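Local coordinates for protein PAN2-PAN3 deadenylation complex catalytic subunit pan2 (Neurospora crassa, PDB 4CZX) that probably serves, through a chain of which this is the N-terminal WD40 domain, as catalytic subunit of the PAN deadenylation complex that shortens mRNA poly(A) tails, at residues Arg250-Arg254 with Asp294-Glu300; Thr32-Asp36 with Gly301-Ala305. The contacts are given in a common frame with arbitrary orientation. Residues are numbered along the deposited sequence.

Interaction 1: residues Arg250-Arg254 with Asp294-Glu300; sequences RMHPR and DVSRTGE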
loop_
_atom_site.group_PDB
_atom_site.type_symbol
_atom_site.label_atom_id
_atom_site.label_comp_id
_atom_site.label_asym_id
_atom_site.label_seq_id
_atom_site.Cartn_x
_atom_site.Cartn_y
_atom_site.Cartn_z
ATOM N N ARG A 250 -34.884 -15.979 -24.398
ATOM C CA ARG A 250 -33.882 -16.895 -24.920
ATOM C C ARG A 250 -34.580 -17.971 -25.723
ATOM O O ARG A 250 -35.635 -18.459 -25.318
ATOM C CB ARG A 250 -33.067 -17.545 -23.799
ATOM C CG ARG A 250 -32.093 -16.615 -23.092
ATOM C CD ARG A 250 -30.946 -16.223 -24.008
ATOM N NE ARG A 250 -29.947 -15.389 -23.329
ATOM C CZ ARG A 250 -29.877 -14.067 -23.434
ATOM N NH1 ARG A 250 -30.770 -13.390 -24.157
ATOM N NH2 ARG A 250 -28.922 -13.414 -22.796
ATOM N N MET A 251 -33.981 -18.346 -26.851
ATOM C CA MET A 251 -34.436 -19.522 -27.589
ATOM C C MET A 251 -34.060 -20.761 -26.797
ATOM O O MET A 251 -32.965 -20.833 -26.228
ATOM C CB MET A 251 -33.809 -19.587 -28.982
ATOM C CG MET A 251 -34.256 -18.471 -29.907
ATOM S SD MET A 251 -36.034 -18.490 -30.208
ATOM C CE MET A 251 -36.281 -20.073 -31.027
ATOM N N HIS A 252 -34.975 -21.722 -26.744
ATOM C CA HIS A 252 -34.714 -22.993 -26.093
ATOM C C HIS A 252 -33.773 -23.800 -26.984
ATOM O O HIS A 252 -34.066 -24.001 -28.161
ATOM C CB HIS A 252 -36.022 -23.742 -25.841
ATOM C CG HIS A 252 -35.922 -24.791 -24.781
ATOM N ND1 HIS A 252 -35.202 -25.955 -24.951
ATOM C CD2 HIS A 252 -36.453 -24.854 -23.537
ATOM C CE1 HIS A 252 -35.286 -26.686 -23.853
ATOM N NE2 HIS A 252 -36.043 -26.041 -22.981
ATOM N N PRO A 253 -32.635 -24.247 -26.430
ATOM C CA PRO A 253 -31.601 -24.925 -27.226
ATOM C C PRO A 253 -32.006 -26.322 -27.693
ATOM O O PRO A 253 -31.379 -26.856 -28.618
ATOM C CB PRO A 253 -30.407 -24.996 -26.261
ATOM C CG PRO A 253 -31.022 -24.995 -24.917
ATOM C CD PRO A 253 -32.241 -24.110 -25.017
ATOM N N ARG A 254 -33.033 -26.911 -27.086
ATOM C CA ARG A 254 -33.446 -28.256 -27.489
ATOM C C ARG A 254 -34.806 -28.253 -28.170
ATOM O O ARG A 254 -34.992 -28.922 -29.182
ATOM C CB ARG A 254 -33.443 -29.200 -26.288
ATOM C CG ARG A 254 -32.049 -29.737 -25.983
ATOM C CD ARG A 254 -32.020 -30.656 -24.775
ATOM N NE ARG A 254 -30.656 -31.085 -24.474
ATOM C CZ ARG A 254 -30.295 -31.713 -23.358
ATOM N NH1 ARG A 254 -31.200 -31.984 -22.425
ATOM N NH2 ARG A 254 -29.029 -32.067 -23.174
ATOM N N ASP A 294 -30.421 -15.910 -18.528
ATOM C CA ASP A 294 -29.845 -16.796 -19.536
ATOM C C ASP A 294 -30.331 -18.226 -19.326
ATOM O O ASP A 294 -30.840 -18.574 -18.253
ATOM C CB ASP A 294 -28.296 -16.741 -19.504
ATOM C CG ASP A 294 -27.659 -17.271 -20.781
ATOM O OD1 ASP A 294 -28.353 -17.314 -21.830
ATOM O OD2 ASP A 294 -26.466 -17.662 -20.735
ATOM N N VAL A 295 -30.168 -19.044 -20.362
ATOM C CA VAL A 295 -30.480 -20.472 -20.304
ATOM C C VAL A 295 -29.222 -21.266 -20.672
ATOM O O VAL A 295 -28.431 -20.824 -21.500
ATOM C CB VAL A 295 -31.643 -20.848 -21.255
ATOM C CG1 VAL A 295 -31.261 -20.584 -22.714
ATOM C CG2 VAL A 295 -32.049 -22.305 -21.066
ATOM N N SER A 296 -29.019 -22.410 -20.030
ATOM C CA SER A 296 -27.841 -23.249 -20.304
ATOM C C SER A 296 -27.937 -23.961 -21.654
ATOM O O SER A 296 -29.017 -24.040 -22.241
ATOM C CB SER A 296 -27.657 -24.278 -19.194
ATOM O OG SER A 296 -28.657 -25.288 -19.251
ATOM N N ARG A 297 -26.818 -24.513 -22.127
ATOM C CA ARG A 297 -26.786 -25.184 -23.434
ATOM C C ARG A 297 -27.743 -26.366 -23.522
ATOM O O ARG A 297 -28.269 -26.668 -24.597
ATOM C CB ARG A 297 -25.368 -25.666 -23.762
ATOM C CG ARG A 297 -24.337 -24.555 -23.965
ATOM C CD ARG A 297 -24.735 -23.609 -25.091
ATOM N NE ARG A 297 -23.750 -22.545 -25.306
ATOM C CZ ARG A 297 -23.557 -21.513 -24.483
ATOM N NH1 ARG A 297 -24.264 -21.404 -23.362
ATOM N NH2 ARG A 297 -22.641 -20.592 -24.772
ATOM N N THR A 298 -27.964 -27.044 -22.398
ATOM C CA THR A 298 -28.875 -28.186 -22.370
ATOM C C THR A 298 -30.334 -27.759 -22.251
ATOM O O THR A 298 -31.243 -28.562 -22.476
ATOM C CB THR A 298 -28.566 -29.119 -21.200
ATOM O OG1 THR A 298 -28.689 -28.383 -19.974
ATOM C CG2 THR A 298 -27.155 -29.691 -21.324
ATOM N N GLY A 299 -30.553 -26.504 -21.866
ATOM C CA GLY A 299 -31.894 -25.992 -21.640
ATOM C C GLY A 299 -32.381 -26.237 -20.223
ATOM O O GLY A 299 -33.437 -25.739 -19.827
ATOM N N GLU A 300 -31.595 -26.986 -19.449
ATOM C CA GLU A 300 -32.036 -27.455 -18.139
ATOM C C GLU A 300 -31.850 -26.417 -17.026
ATOM O O GLU A 300 -32.578 -26.436 -16.031
ATOM C CB GLU A 300 -31.310 -28.752 -17.784
ATOM C CG GLU A 300 -31.655 -29.895 -18.734
ATOM C CD GLU A 300 -30.916 -31.180 -18.418
ATOM O OE1 GLU A 300 -30.252 -31.248 -17.362
ATOM O OE2 GLU A 300 -31.002 -32.128 -19.232
#

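Interaction 2: residues Thr32-Asp36 with Gly301-Ala305; sequences TIAFD and GKALA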
loop_
_atom_site.group_PDB
_atom_site.type_symbol
_atom_site.label_atom_id
_atom_site.label_comp_id
_atom_site.label_asym_id
_atom_site.label_seq_id
_atom_site.Cartn_x
_atom_site.Cartn_y
_atom_site.Cartn_z
ATOM N N THR A 32 -24.220 -8.281 -16.313
ATOM C CA THR A 32 -24.560 -9.306 -17.301
ATOM C C THR A 32 -24.335 -10.686 -16.674
ATOM O O THR A 32 -23.559 -10.823 -15.716
ATOM C CB THR A 32 -23.712 -9.146 -18.596
ATOM O OG1 THR A 32 -24.144 -10.081 -19.591
ATOM C CG2 THR A 32 -22.217 -9.369 -18.308
ATOM N N ILE A 33 -25.044 -11.695 -17.170
ATOM C CA ILE A 33 -24.750 -13.084 -16.808
ATOM C C ILE A 33 -24.787 -13.958 -18.055
ATOM O O ILE A 33 -25.501 -13.650 -19.016
ATOM C CB ILE A 33 -25.746 -13.646 -15.752
ATOM C CG1 ILE A 33 -27.119 -13.923 -16.380
ATOM C CG2 ILE A 33 -25.884 -12.689 -14.537
ATOM C CD1 ILE A 33 -28.150 -14.420 -15.383
ATOM N N ALA A 34 -24.019 -15.044 -18.043
ATOM C CA ALA A 34 -24.043 -16.012 -19.146
ATOM C C ALA A 34 -23.540 -17.379 -18.712
ATOM O O ALA A 34 -22.502 -17.499 -18.057
ATOM C CB ALA A 34 -23.206 -15.513 -20.328
ATOM N N PHE A 35 -24.285 -18.410 -19.090
ATOM C CA PHE A 35 -23.822 -19.782 -18.964
ATOM C C PHE A 35 -22.638 -20.051 -19.878
ATOM O O PHE A 35 -22.691 -19.741 -21.063
ATOM C CB PHE A 35 -24.955 -20.752 -19.300
ATOM C CG PHE A 35 -25.939 -20.940 -18.190
ATOM C CD1 PHE A 35 -25.623 -21.738 -17.100
ATOM C CD2 PHE A 35 -27.189 -20.339 -18.243
ATOM C CE1 PHE A 35 -26.529 -21.924 -16.076
ATOM C CE2 PHE A 35 -28.105 -20.522 -17.228
ATOM C CZ PHE A 35 -27.776 -21.313 -16.139
ATOM N N ASP A 36 -21.577 -20.636 -19.325
ATOM C CA ASP A 36 -20.474 -21.151 -20.126
ATOM C C ASP A 36 -20.972 -22.313 -20.992
ATOM O O ASP A 36 -21.993 -22.940 -20.686
ATOM C CB ASP A 36 -19.331 -21.644 -19.209
ATOM C CG ASP A 36 -17.970 -21.601 -19.872
ATOM O OD1 ASP A 36 -17.849 -21.957 -21.066
ATOM O OD2 ASP A 36 -17.004 -21.217 -19.178
ATOM N N GLY A 301 -30.887 -25.519 -17.196
ATOM C CA GLY A 301 -30.670 -24.454 -16.228
ATOM C C GLY A 301 -31.159 -23.095 -16.696
ATOM O O GLY A 301 -30.848 -22.668 -17.810
ATOM N N LYS A 302 -31.933 -22.417 -15.842
ATOM C CA LYS A 302 -32.368 -21.045 -16.089
ATOM C C LYS A 302 -31.798 -20.122 -15.020
ATOM O O LYS A 302 -31.989 -20.361 -13.828
ATOM C CB LYS A 302 -33.898 -20.925 -16.089
ATOM C CG LYS A 302 -34.599 -21.432 -17.348
ATOM C CD LYS A 302 -34.653 -22.955 -17.416
ATOM C CE LYS A 302 -35.575 -23.414 -18.538
ATOM N NZ LYS A 302 -35.694 -24.907 -18.617
ATOM N N ALA A 303 -31.116 -19.067 -15.442
ATOM C CA ALA A 303 -30.502 -18.138 -14.487
ATOM C C ALA A 303 -31.105 -16.753 -14.607
ATOM O O ALA A 303 -31.341 -16.278 -15.712
ATOM C CB ALA A 303 -28.999 -18.073 -14.696
ATOM N N LEU A 304 -31.320 -16.106 -13.460
ATOM C CA LEU A 304 -31.919 -14.780 -13.400
ATOM C C LEU A 304 -31.166 -13.920 -12.391
ATOM O O LEU A 304 -30.967 -14.342 -11.252
ATOM C CB LEU A 304 -33.396 -14.859 -13.001
ATOM C CG LEU A 304 -34.406 -15.610 -13.872
ATOM C CD1 LEU A 304 -34.373 -17.117 -13.617
ATOM C CD2 LEU A 304 -35.799 -15.065 -13.624
ATOM N N ALA A 305 -30.742 -12.727 -12.797
ATOM C CA ALA A 305 -30.099 -11.817 -11.856
ATOM C C ALA A 305 -31.027 -10.651 -11.579
ATOM O O ALA A 305 -31.683 -10.161 -12.502
ATOM C CB ALA A 305 -28.756 -11.319 -12.395
#

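Interaction 1: residues Arg250-Arg254 with Asp294-Glu300
Pro253 lays its ring over the type I turn Ser296-Gly299: CG is 3.5 Å from Ser296 O and 3.4 Å from Gly299 N, and CB is 3.2 Å from Arg297 O. A compact, puckered ring without a polar end suits this closely apposed backbone, whose own Gly299 N to Ser296 O bond closes the turn. Gly299 has a positive phi of 88°, and a CB there would strike both the preceding carbonyl and the His252 ring. Val295 CG1 fills the space beside the turn, 3.7 Å from Arg250 CB and 4.3 Å from Pro253 CD.

A salt bridge closes each end. Arg250 NE donates to Asp294 OD1 at 2.9 Å, while Arg254 NH1 reaches Glu300 OE2 at 3.2 Å, its guanidinium face lying over Thr298 O. Both acids have a second partner, Asp294 in Phe35 N and Glu300 in Gln321 N. Thr298 OG1 accepts from Glu300 N (3.3 Å), an ST turn, and also bonds Gln321 O.

The contact thus joins the inner strands of two successive propeller blades, 248-251 and 290-295, where they run out into loops; Met251 packs against strand 204-210 of the preceding blade, and Val295 touches Ile260 on strand 258-262.

Interaction 2: residues Thr32-Asp36 with Gly301-Ala305
In this WD40 beta-propeller, strand 32-35 is the innermost strand of one blade and strand 302-305 belongs to the adjoining blade. Their short axes run nearly antiparallel (169°) but 8.0 Å apart, and no hydrogen bond crosses between them, so the faces meet through side chains. The bumps are Ile33 and Phe35, both pointing toward the other strand; the hollows are made by Gly301, Ala303 and Ala305, whose small size leaves room for them. Ile33 sets its CG2 3.8 Å from Ala305 CB, and its extended CD1 3.8 Å from Ala303 CB. Ala303 therefore sits between the two large residues, with Phe35 on its other flank. The lone methyls of Ala303 and Ala305 leave room, and branched Ile33 can touch both at once. Leu42 of strand 41-45 packs on both Phe35 and Ala303, and Phe322 meets the Phe35 ring edge-to-face, completing a buried apolar seam. The aromatic ring reaches Gly301 and Ala303, with Phe35 CE2 3.5 Å from Gly301 O and 3.6 Å from Ala303 CB.

Interactions 1 and 2 lie about 10 Å apart, centre to centre, at successive blade interfaces of the same propeller. They share the blade built from strands 10-16, 310-315, 302-306 and 290-295: interaction 1 joins it to the blade before it, interaction 2 to the one bearing strand 32-35. Residues 294-300 lead straight into 301-305, with Asp294 O accepting from Ala303 N at 2.9 Å. The two interfaces also touch directly, since Asp294 OD2 lies 2.8 Å from Phe35 N, a probable hydrogen bond. In chain order 32-36 comes first, then 250-254, 294-300 and 301-305, so interaction 2 brings sequence-distant ends together and helps close the ring.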